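Local coordinates for protein glutaredoxin, CPYC type (Chlamydomonas reinhardtii, PDB 7NCV) that probably reduces glutathione-mixed and other disulfides as a glutathione-dependent oxidoreductase of the thioredoxin fold, at residues K18-S23 against T46-E51. Residues are numbered along the deposited sequence; the frame is centred on the assembly and turned at random.
Sequences KVIVYS and TVVELE. With NA (sodium ion), chain D.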
loop_
_atom_site.group_PDB
_atom_site.type_symbol
_atom_site.label_atom_id
_atom_site.label_comp_id
_atom_site.label_asym_id
_atom_site.label_seq_id
_atom_site.Cartn_x
_atom_site.Cartn_y
_atom_site.Cartn_z
ATOM N N LYS A 18 -7.287 7.065 -2.660
ATOM C CA LYS A 18 -6.615 6.991 -3.962
ATOM C C LYS A 18 -5.308 6.218 -3.886
ATOM O O LYS A 18 -4.980 5.495 -4.831
ATOM C CB LYS A 18 -6.373 8.396 -4.511
ATOM C CG LYS A 18 -7.693 9.173 -4.798
ATOM C CD LYS A 18 -7.380 10.516 -5.391
ATOM C CE LYS A 18 -8.661 11.329 -5.514
ATOM N NZ LYS A 18 -9.506 10.842 -6.632
ATOM N N VAL A 19 -4.563 6.369 -2.804
ATOM C CA VAL A 19 -3.272 5.687 -2.630
ATOM C C VAL A 19 -3.198 5.266 -1.167
ATOM O O VAL A 19 -3.448 6.109 -0.278
ATOM C CB VAL A 19 -2.100 6.641 -2.922
ATOM C CG1 VAL A 19 -0.750 5.949 -2.668
ATOM C CG2 VAL A 19 -2.193 7.202 -4.338
ATOM N N ILE A 20 -2.932 3.988 -0.912
ATOM C CA ILE A 20 -2.807 3.533 0.471
ATOM C C ILE A 20 -1.692 2.477 0.499
ATOM O O ILE A 20 -1.569 1.637 -0.409
ATOM C CB ILE A 20 -4.152 3.007 1.045
ATOM C CG1 ILE A 20 -3.969 2.510 2.483
ATOM C CG2 ILE A 20 -4.725 1.874 0.162
ATOM C CD1 ILE A 20 -5.351 2.284 3.213
ATOM N N VAL A 21 -0.876 2.521 1.540
ATOM C CA VAL A 21 0.255 1.614 1.718
ATOM C C VAL A 21 0.070 0.959 3.076
ATOM O O VAL A 21 -0.024 1.673 4.093
ATOM C CB VAL A 21 1.576 2.375 1.737
ATOM C CG1 VAL A 21 2.754 1.367 1.888
ATOM C CG2 VAL A 21 1.730 3.224 0.481
ATOM N N TYR A 22 0.057 -0.376 3.121
ATOM C CA TYR A 22 0.145 -1.119 4.361
ATOM C C TYR A 22 1.618 -1.372 4.628
ATOM O O TYR A 22 2.354 -1.808 3.724
ATOM C CB TYR A 22 -0.631 -2.434 4.239
ATOM C CG TYR A 22 -2.105 -2.129 4.324
ATOM C CD1 TYR A 22 -2.731 -2.056 5.567
ATOM C CD2 TYR A 22 -2.824 -1.740 3.187
ATOM C CE1 TYR A 22 -4.075 -1.653 5.708
ATOM C CE2 TYR A 22 -4.187 -1.370 3.285
ATOM C CZ TYR A 22 -4.789 -1.341 4.551
ATOM O OH TYR A 22 -6.134 -0.956 4.664
ATOM N N SER A 23 2.057 -1.044 5.844
ATOM C CA SER A 23 3.486 -0.890 6.130
ATOM C C SER A 23 3.783 -1.327 7.552
ATOM O O SER A 23 2.869 -1.642 8.335
ATOM C CB SER A 23 3.783 0.606 5.891
ATOM O OG SER A 23 5.102 1.015 6.299
ATOM N N THR A 46 -2.297 7.788 2.377
ATOM C CA THR A 46 -2.481 7.037 3.608
ATOM C C THR A 46 -1.434 5.940 3.758
ATOM O O THR A 46 -1.219 5.144 2.837
ATOM C CB THR A 46 -3.857 6.376 3.633
ATOM O OG1 THR A 46 -4.806 7.425 3.774
ATOM C CG2 THR A 46 -4.005 5.488 4.833
ATOM N N VAL A 47 -0.793 5.888 4.924
ATOM C CA VAL A 47 -0.005 4.745 5.368
ATOM C C VAL A 47 -0.635 4.151 6.606
ATOM O O VAL A 47 -0.965 4.881 7.537
ATOM C CB VAL A 47 1.449 5.152 5.687
ATOM C CG1 VAL A 47 2.255 3.940 6.158
ATOM C CG2 VAL A 47 2.097 5.766 4.454
ATOM N N VAL A 48 -0.839 2.828 6.606
ATOM C CA VAL A 48 -1.355 2.099 7.766
ATOM C C VAL A 48 -0.167 1.297 8.297
ATOM O O VAL A 48 0.244 0.301 7.680
ATOM C CB VAL A 48 -2.511 1.166 7.397
ATOM C CG1 VAL A 48 -3.026 0.480 8.683
ATOM C CG2 VAL A 48 -3.631 1.949 6.705
ATOM N N GLU A 49 0.386 1.700 9.434
ATOM C CA GLU A 49 1.475 0.930 10.038
ATOM C C GLU A 49 0.905 -0.175 10.896
ATOM O O GLU A 49 -0.013 0.057 11.702
ATOM C CB GLU A 49 2.354 1.841 10.895
ATOM C CG GLU A 49 2.987 3.046 10.135
ATOM C CD GLU A 49 4.061 2.701 9.121
ATOM O OE1 GLU A 49 4.306 1.500 8.841
ATOM O OE2 GLU A 49 4.612 3.685 8.579
ATOM N N LEU A 50 1.453 -1.380 10.761
ATOM C CA LEU A 50 0.847 -2.558 11.359
ATOM C C LEU A 50 1.535 -3.079 12.628
ATOM O O LEU A 50 0.932 -3.921 13.324
ATOM C CB LEU A 50 0.768 -3.692 10.324
ATOM C CG LEU A 50 -0.117 -3.419 9.111
ATOM C CD1 LEU A 50 -0.070 -4.655 8.163
ATOM C CD2 LEU A 50 -1.547 -3.199 9.559
ATOM N N GLU A 51 2.775 -2.639 12.948
ATOM C CA GLU A 51 3.507 -3.330 14.003
ATOM C C GLU A 51 2.875 -3.184 15.385
ATOM O O GLU A 51 3.090 -4.055 16.230
ATOM C CB GLU A 51 4.986 -2.881 14.019
ATOM C CG GLU A 51 5.168 -1.492 14.577
ATOM C CD GLU A 51 4.968 -0.384 13.556
ATOM O OE1 GLU A 51 4.635 -0.599 12.352
ATOM O OE2 GLU A 51 5.153 0.791 13.971
HETATM NA NA NA D . 1.068 0.136 14.328
HETATM O O HOH W 1 2.859 2.154 14.789
#
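Ile20, Tyr22 and Ser23 of strand 19-23 meet Thr46, Val48 and Glu49 of strand 46-49 in the N-terminal beta-alpha-beta unit of the thioredoxin fold of glutaredoxins, with helix 28-41 as the crossover between two parallel strands. The backbones are joined alternately: Val21 N gives its hydrogen to Thr46 O (2.9 Å) and Val21 O accepts from Val48 N. Ser23 repeats the pattern, its N bonding Val48 O and its O accepting from Leu50 N at 2.8 Å, which carries the pairing past the end of strand 46-49.

Beta-branched residues suit these extended backbones, and their methyls fill the two sheet faces. On the face turned to helix 3-16, Ile20 lies alongside Thr46, Ile20 CG1 3.8 Å from Thr46 CG2, while Thr46 OG1, at the partly exposed edge strand, hydrogen-bonds to Asn17. Tyr22 lies beside Val48, its CE1 3.6 Å from Val48 CB, and Leu50 CD2 reaches the ring edge near its plane, 4.3 Å from Tyr22 CD1.

On the other face, Ser23 CB packs on Val47 CG1 at 3.7 Å, beside Cys30 of the CxxC motif. The small serine, OG anti to its backbone N (chi1 172°), offers a hydroxyl to Glu49, whose chain bends at chi2 (-69°) and whose OE2 forms a salt bridge with Lys34. An alanine in place of Glu49 would probably leave Lys34 without this carboxylate and Ser23 OG without its acceptor. That hydroxyl donates to Glu49 OE1 over 2.7 Å, on the syn side and 26° out of the carboxylate plane, while Glu49 O binds a sodium ion at 2.8 Å.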